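Local coordinates for putative metalloprotease II (Bacteroides fragilis, PDB 4ON1), which binds a zinc ion and probably cleaves peptide bonds as an extracellular metalloendopeptidase encoded by a pathogenicity island, at residues A[367-370]-A[371-374]; A[311-314]-A[315-319]; A[222-225]-A[226-230]. All blocks are in the same frame, centred on the assembly; numbering follows the deposited sequence.

Contact 1 of 3, residues A[367-370]-A[371-374]; sequences ADNW and VRML
Arg372 turns its CG beside its own backbone N (chi1 -71°) and then runs extended to NE, which carries its guanidinium back to Asp368 and Asn369. The residues lie on the first two turns of helix 367-378, the C-terminal helix of the metallopeptidase region, and the contact joins side chains three and four positions apart. The two partners use different parts of the guanidinium. Arg372 NH1 gives a hydrogen bond to Asn369 OD1 at 3.1 Å. This oxygen lies at the edge of the group, in its plane, but NH1 sits above the carbonyl plane of the amide. Asp368 OD1 lies over one guanidinium face, offset toward the rim, and is 3.4 Å from Arg372 NH2. That pair is a salt bridge of charges alone, since no N-H points at the oxygen. The carboxylate and guanidinium planes are 40° apart. A second acidic residue, Glu343, pairs with Arg372 NE. The backbone N of Glu343 also bonds Asn369 OD1, so this amide oxygen is held from two sources. This bond ties the helix to the chain just before His344, a zinc ligand. Asn369 is buried, and its side chain is about 9 Å from the zinc ion.

Further along, Met373 bends at chi3 (-70°), which brings CE back to the Asn369 and Trp370 side chains. Trp370 meets that methyl obliquely. The indole also stacks on Phe233, and its NE1 bonds His364 O. Main-chain bonds from Val371, Arg372, Met373 and Leu374 back to residues 367-370 run through both turns. Met373 CE lies 4.1 Å from Asn369 CB and 4.0 Å from Trp370 CD1.

Contact 2 of 3, residues A[311-314]-A[315-319]; sequences NPRG and NFEVA
Arg313 and Glu317 cross at about a right angle beside a beta-turn, Gly314-Glu317, in the loop that leads into strand 319-323. Asn315 and Phe316 form the corners of the turn, both in left-handed backbone conformation. The loop belongs to the matrixin-like metallopeptidase region. The guanidinium and carboxylate planes are turned 53° against each other, so the two groups do not meet flat. Glu317 uses one oxygen, OE1, which comes over a face of the guanidinium and lies 2.7 Å from Arg313 NH2 in a salt bridge. The arginine reaches this place because its chain bends at chi3 (58°). Glu317 instead stays extended beyond CG. Val318 meets the same arginine from another direction. Its CG2 lies near the guanidinium plane, at the edge, and packs 4.0 Å from Arg313 CB.

Next to the salt bridge the backbone closes the turn. Glu317 N gives a hydrogen bond of 3.1 Å to Gly314 O, with the donor above the carbonyl plane. The turn is further fixed from outside. Asp280 accepts from Asn315 N, and Arg271 and Gln267 of helix 259-271 donate to the carbonyls of Asn315 and Phe316. The Phe316 side chain leads away from the 311-314 segment and packs edge-to-face with Tyr284. Arg313 is exposed and Glu317 partly so, while Phe316 is buried. One water joins the two ends of the turn: it accepts from Gly314 N at 3.0 Å and donates to Glu317 OE1 at 3.3 Å.

Contact 3 of 3, residues A[222-225]-A[226-230]; sequences SQIQ and AVTTS
Ile224 O is gripped twice by Thr228, once by the backbone and once by the side chain. Thr228 N lies 2.8 Å from Ile224 O in the regular bond of an alpha-helix. Thr228 OG1 donates to the same Ile224 O at 2.9 Å, from above the carbonyl plane. The hydroxyl can turn back because it stands beside its own backbone N, anti to the carbonyl carbon (chi1 -61°). This is the usual way for a threonine to satisfy its hydroxyl inside a helix. Tyr244 OH is a second partner of Thr228 OG1, so the hydroxyl also links the helix to strand 240-248. The side chains of Ile224 and Thr228 lie at a slant to each other, with Ile224 CG2 4.0 Å from Thr228 OG1.

The other backbone bonds of these turns are ordinary i to i+4 bonds. Val227 N bonds Gln223 O at 3.1 Å, and Thr229 N bonds Gln225 O at 2.9 Å. The bond from Ala226 N to Ser222 O is weak, at 3.3 Å. Near the end of the helix, Ser230 OG turns back and donates to Val227 O at 2.6 Å.

The amide of Gln223 finds its partners elsewhere. NE2 bonds His328 O, just before helix 331-340, and OE1 accepts from Leu332 N, in its first turn. That helix carries zinc ligands His334 and His338.

Helix 217-230 is buried between two parts of the fold. Val227 packs on Leu332, Ala333 and Ile336 of helix 331-340. Ile224, Gln225 and Thr228 touch strand 52-68, and Ser222 and Gln225 also reach strand 84-88.

In the fold
Along the chain, contact 3 comes first, then contact 2, then contact 1. Contacts 1 and 3 lie on about two turns each of helices 367-378 and 217-230, while contact 2 is a turn just before strand 319-323. Their centres are 18 to 22 Å apart, and no two of them touch. Contacts 1 and 2 both belong to the matrixin-like part of the metallopeptidase. Contact 3 is central, with its helix between helix 331-340 and strands 52-68 and 84-88 of the N-terminal region. Contacts 1 and 2 lie farther out. Asn369 in contact 1 lies near His338 and His344, and Gln223 in contact 3 bonds the chain round the start of helix 331-340; neither binds the metal.

Contact 1 of 3, residues A[367-370]-A[371-374]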
loop_
_atom_site.group_PDB
_atom_site.type_symbol
_atom_site.label_atom_id
_atom_site.label_comp_id
_atom_site.label_asym_id
_atom_site.label_seq_id
_atom_site.Cartn_x
_atom_site.Cartn_y
_atom_site.Cartn_z
ATOM N N ALA A 367 2.787 -11.901 -18.560
ATOM C CA ALA A 367 1.572 -12.134 -19.336
ATOM C C ALA A 367 0.802 -13.334 -18.792
ATOM O O ALA A 367 -0.431 -13.334 -18.748
ATOM C CB ALA A 367 1.910 -12.344 -20.806
ATOM N N ASP A 368 1.535 -14.353 -18.359
ATOM C CA ASP A 368 0.909 -15.539 -17.789
ATOM C C ASP A 368 0.162 -15.260 -16.499
ATOM O O ASP A 368 -0.891 -15.848 -16.259
ATOM C CB ASP A 368 1.946 -16.634 -17.543
ATOM C CG ASP A 368 1.637 -17.889 -18.323
ATOM O OD1 ASP A 368 0.824 -18.703 -17.830
ATOM O OD2 ASP A 368 2.187 -18.043 -19.436
ATOM N N ASN A 369 0.701 -14.373 -15.666
ATOM C CA ASN A 369 -0.020 -13.980 -14.462
ATOM C C ASN A 369 -1.285 -13.183 -14.815
ATOM O O ASN A 369 -2.318 -13.345 -14.167
ATOM C CB ASN A 369 0.879 -13.173 -13.526
ATOM C CG ASN A 369 1.716 -14.057 -12.612
ATOM O OD1 ASN A 369 1.420 -15.238 -12.425
ATOM N ND2 ASN A 369 2.772 -13.482 -12.038
ATOM N N TRP A 370 -1.219 -12.350 -15.854
ATOM C CA TRP A 370 -2.419 -11.669 -16.345
ATOM C C TRP A 370 -3.490 -12.677 -16.750
ATOM O O TRP A 370 -4.665 -12.531 -16.404
ATOM C CB TRP A 370 -2.112 -10.789 -17.549
ATOM C CG TRP A 370 -1.475 -9.480 -17.256
ATOM C CD1 TRP A 370 -0.518 -9.213 -16.321
ATOM C CD2 TRP A 370 -1.741 -8.246 -17.929
ATOM N NE1 TRP A 370 -0.171 -7.882 -16.373
ATOM C CE2 TRP A 370 -0.910 -7.268 -17.347
ATOM C CE3 TRP A 370 -2.606 -7.874 -18.961
ATOM C CZ2 TRP A 370 -0.920 -5.940 -17.767
ATOM C CZ3 TRP A 370 -2.613 -6.556 -19.379
ATOM C CH2 TRP A 370 -1.776 -5.607 -18.783
ATOM N N VAL A 371 -3.075 -13.693 -17.499
ATOM C CA VAL A 371 -4.001 -14.735 -17.920
ATOM C C VAL A 371 -4.612 -15.392 -16.688
ATOM O O VAL A 371 -5.837 -15.493 -16.577
ATOM C CB VAL A 371 -3.312 -15.797 -18.789
ATOM C CG1 VAL A 371 -4.198 -17.033 -18.949
ATOM C CG2 VAL A 371 -2.923 -15.215 -20.146
ATOM N N ARG A 372 -3.757 -15.788 -15.747
ATOM C CA ARG A 372 -4.212 -16.437 -14.516
ATOM C C ARG A 372 -5.203 -15.576 -13.751
ATOM O O ARG A 372 -6.196 -16.082 -13.229
ATOM C CB ARG A 372 -3.024 -16.784 -13.614
ATOM C CG ARG A 372 -2.173 -17.934 -14.155
ATOM C CD ARG A 372 -0.859 -18.108 -13.397
ATOM N NE ARG A 372 -0.018 -19.125 -14.027
ATOM C CZ ARG A 372 1.268 -18.961 -14.333
ATOM N NH1 ARG A 372 1.889 -17.828 -14.025
ATOM N NH2 ARG A 372 1.941 -19.946 -14.914
ATOM N N MET A 373 -4.922 -14.277 -13.675
ATOM C CA MET A 373 -5.782 -13.364 -12.934
ATOM C C MET A 373 -7.104 -13.104 -13.661
ATOM O O MET A 373 -8.160 -13.052 -13.036
ATOM C CB MET A 373 -5.058 -12.045 -12.662
ATOM C CG MET A 373 -3.942 -12.179 -11.634
ATOM S SD MET A 373 -3.015 -10.660 -11.374
ATOM C CE MET A 373 -2.120 -10.518 -12.911
ATOM N N LEU A 374 -7.052 -12.951 -14.978
ATOM C CA LEU A 374 -8.274 -12.749 -15.753
ATOM C C LEU A 374 -9.193 -13.967 -15.677
ATOM O O LEU A 374 -10.410 -13.834 -15.549
ATOM C CB LEU A 374 -7.941 -12.436 -17.210
ATOM C CG LEU A 374 -7.368 -11.032 -17.425
ATOM C CD1 LEU A 374 -6.559 -10.965 -18.713
ATOM C CD2 LEU A 374 -8.506 -10.015 -17.446
#

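Contact 2 of 3, residues A[311-314]-A[315-319]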
loop_
_atom_site.group_PDB
_atom_site.type_symbol
_atom_site.label_atom_id
_atom_site.label_comp_id
_atom_site.label_asym_id
_atom_site.label_seq_id
_atom_site.Cartn_x
_atom_site.Cartn_y
_atom_site.Cartn_z
ATOM N N ASN A 311 -18.862 -15.675 -8.673
ATOM C CA ASN A 311 -19.217 -16.586 -7.598
ATOM C C ASN A 311 -18.189 -16.561 -6.480
ATOM O O ASN A 311 -17.392 -17.493 -6.346
ATOM C CB ASN A 311 -19.386 -18.000 -8.145
ATOM C CG ASN A 311 -20.468 -18.080 -9.203
ATOM O OD1 ASN A 311 -21.656 -18.193 -8.890
ATOM N ND2 ASN A 311 -20.066 -17.993 -10.464
ATOM N N PRO A 312 -18.208 -15.490 -5.666
ATOM C CA PRO A 312 -17.210 -15.338 -4.605
ATOM C C PRO A 312 -17.326 -16.422 -3.555
ATOM O O PRO A 312 -18.432 -16.862 -3.233
ATOM C CB PRO A 312 -17.532 -13.962 -4.002
ATOM C CG PRO A 312 -18.969 -13.720 -4.364
ATOM C CD PRO A 312 -19.135 -14.346 -5.717
ATOM N N ARG A 313 -16.182 -16.876 -3.060
ATOM C CA ARG A 313 -16.138 -17.759 -1.903
ATOM C C ARG A 313 -16.667 -17.054 -0.656
ATOM O O ARG A 313 -16.545 -15.837 -0.530
ATOM C CB ARG A 313 -14.714 -18.248 -1.692
ATOM C CG ARG A 313 -14.239 -19.123 -2.838
ATOM C CD ARG A 313 -12.757 -19.383 -2.761
ATOM N NE ARG A 313 -12.410 -20.012 -1.495
ATOM C CZ ARG A 313 -12.337 -21.321 -1.307
ATOM N NH1 ARG A 313 -12.607 -22.151 -2.304
ATOM N NH2 ARG A 313 -12.006 -21.795 -0.113
ATOM N N GLY A 314 -17.246 -17.821 0.265
ATOM C CA GLY A 314 -17.830 -17.256 1.472
ATOM C C GLY A 314 -17.107 -17.660 2.744
ATOM O O GLY A 314 -15.993 -18.184 2.688
ATOM N N ASN A 315 -17.734 -17.383 3.887
ATOM C CA ASN A 315 -17.210 -17.763 5.200
ATOM C C ASN A 315 -15.774 -17.299 5.440
ATOM O O ASN A 315 -14.982 -18.011 6.056
ATOM C CB ASN A 315 -17.300 -19.287 5.395
ATOM C CG ASN A 315 -17.072 -19.705 6.844
ATOM O OD1 ASN A 315 -16.300 -20.624 7.129
ATOM N ND2 ASN A 315 -17.724 -19.003 7.765
ATOM N N PHE A 316 -15.447 -16.108 4.944
ATOM C CA PHE A 316 -14.142 -15.498 5.191
ATOM C C PHE A 316 -12.979 -16.403 4.759
ATOM O O PHE A 316 -11.894 -16.352 5.334
ATOM C CB PHE A 316 -14.004 -15.131 6.674
ATOM C CG PHE A 316 -15.107 -14.235 7.174
ATOM C CD1 PHE A 316 -15.061 -12.868 6.947
ATOM C CD2 PHE A 316 -16.203 -14.763 7.844
ATOM C CE1 PHE A 316 -16.082 -12.036 7.393
ATOM C CE2 PHE A 316 -17.235 -13.938 8.288
ATOM C CZ PHE A 316 -17.170 -12.571 8.064
ATOM N N GLU A 317 -13.209 -17.217 3.735
ATOM C CA GLU A 317 -12.181 -18.141 3.253
ATOM C C GLU A 317 -11.104 -17.436 2.450
ATOM O O GLU A 317 -10.005 -17.966 2.287
ATOM C CB GLU A 317 -12.810 -19.249 2.409
ATOM C CG GLU A 317 -13.538 -20.296 3.234
ATOM C CD GLU A 317 -14.439 -21.172 2.392
ATOM O OE1 GLU A 317 -14.288 -21.172 1.151
ATOM O OE2 GLU A 317 -15.307 -21.852 2.974
ATOM N N VAL A 318 -11.427 -16.256 1.923
ATOM C CA VAL A 318 -10.444 -15.472 1.181
ATOM C C VAL A 318 -9.807 -14.450 2.105
ATOM O O VAL A 318 -10.420 -13.450 2.459
ATOM C CB VAL A 318 -11.063 -14.746 -0.039
ATOM C CG1 VAL A 318 -10.005 -13.904 -0.750
ATOM C CG2 VAL A 318 -11.681 -15.747 -0.999
ATOM N N ALA A 319 -8.576 -14.717 2.516
ATOM C CA ALA A 319 -7.924 -13.868 3.491
ATOM C C ALA A 319 -6.423 -13.916 3.350
ATOM O O ALA A 319 -5.864 -14.825 2.730
ATOM C CB ALA A 319 -8.332 -14.266 4.919
HETATM O O HOH W 1 -17.171 -20.718 -0.295
#

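Contact 3 of 3, residues A[222-225]-A[226-230]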
loop_
_atom_site.group_PDB
_atom_site.type_symbol
_atom_site.label_atom_id
_atom_site.label_comp_id
_atom_site.label_asym_id
_atom_site.label_seq_id
_atom_site.Cartn_x
_atom_site.Cartn_y
_atom_site.Cartn_z
ATOM N N SER A 222 -0.235 3.814 1.638
ATOM C CA SER A 222 0.894 3.628 0.718
ATOM C C SER A 222 0.900 2.207 0.147
ATOM O O SER A 222 1.168 2.019 -1.039
ATOM C CB SER A 222 2.236 3.910 1.403
ATOM O OG SER A 222 2.360 5.277 1.746
ATOM N N GLN A 223 0.597 1.211 0.980
ATOM C CA GLN A 223 0.466 -0.164 0.492
ATOM C C GLN A 223 -0.678 -0.284 -0.514
ATOM O O GLN A 223 -0.570 -0.997 -1.516
ATOM C CB GLN A 223 0.226 -1.136 1.646
ATOM C CG GLN A 223 1.379 -1.267 2.645
ATOM C CD GLN A 223 2.433 -2.254 2.185
ATOM O OE1 GLN A 223 2.159 -3.125 1.360
ATOM N NE2 GLN A 223 3.634 -2.147 2.743
ATOM N N ILE A 224 -1.772 0.417 -0.227
ATOM C CA ILE A 224 -2.958 0.417 -1.080
ATOM C C ILE A 224 -2.662 1.019 -2.445
ATOM O O ILE A 224 -3.154 0.546 -3.472
ATOM C CB ILE A 224 -4.111 1.208 -0.432
ATOM C CG1 ILE A 224 -4.754 0.403 0.697
ATOM C CG2 ILE A 224 -5.153 1.586 -1.455
ATOM C CD1 ILE A 224 -5.710 1.245 1.542
ATOM N N GLN A 225 -1.867 2.081 -2.443
ATOM C CA GLN A 225 -1.464 2.738 -3.672
ATOM C C GLN A 225 -0.758 1.745 -4.601
ATOM O O GLN A 225 -1.026 1.700 -5.801
ATOM C CB GLN A 225 -0.558 3.923 -3.347
ATOM C CG GLN A 225 -0.011 4.650 -4.543
ATOM C CD GLN A 225 -0.732 5.949 -4.783
ATOM O OE1 GLN A 225 -0.490 6.955 -4.102
ATOM N NE2 GLN A 225 -1.640 5.937 -5.749
ATOM N N ALA A 226 0.131 0.940 -4.029
ATOM C CA ALA A 226 0.823 -0.095 -4.793
ATOM C C ALA A 226 -0.142 -1.160 -5.325
ATOM O O ALA A 226 -0.016 -1.591 -6.475
ATOM C CB ALA A 226 1.907 -0.732 -3.951
ATOM N N VAL A 227 -1.114 -1.570 -4.507
ATOM C CA VAL A 227 -2.129 -2.502 -4.986
ATOM C C VAL A 227 -2.828 -1.907 -6.193
ATOM O O VAL A 227 -2.993 -2.569 -7.220
ATOM C CB VAL A 227 -3.200 -2.816 -3.932
ATOM C CG1 VAL A 227 -4.216 -3.804 -4.503
ATOM C CG2 VAL A 227 -2.568 -3.371 -2.660
ATOM N N THR A 228 -3.203 -0.638 -6.058
ATOM C CA THR A 228 -3.937 0.077 -7.095
ATOM C C THR A 228 -3.130 0.159 -8.386
ATOM O O THR A 228 -3.669 -0.006 -9.481
ATOM C CB THR A 228 -4.331 1.484 -6.609
ATOM O OG1 THR A 228 -5.177 1.360 -5.451
ATOM C CG2 THR A 228 -5.074 2.244 -7.689
ATOM N N THR A 229 -1.833 0.397 -8.254
ATOM C CA THR A 229 -0.952 0.406 -9.416
ATOM C C THR A 229 -0.890 -0.976 -10.067
ATOM O O THR A 229 -1.005 -1.106 -11.281
ATOM C CB THR A 229 0.459 0.856 -9.029
ATOM O OG1 THR A 229 0.406 2.207 -8.557
ATOM C CG2 THR A 229 1.407 0.765 -10.232
ATOM N N SER A 230 -0.759 -2.015 -9.249
ATOM C CA SER A 230 -0.631 -3.366 -9.780
ATOM C C SER A 230 -1.885 -3.815 -10.508
ATOM O O SER A 230 -1.811 -4.655 -11.409
ATOM C CB SER A 230 -0.299 -4.353 -8.659
ATOM O OG SER A 230 -1.426 -4.603 -7.829
#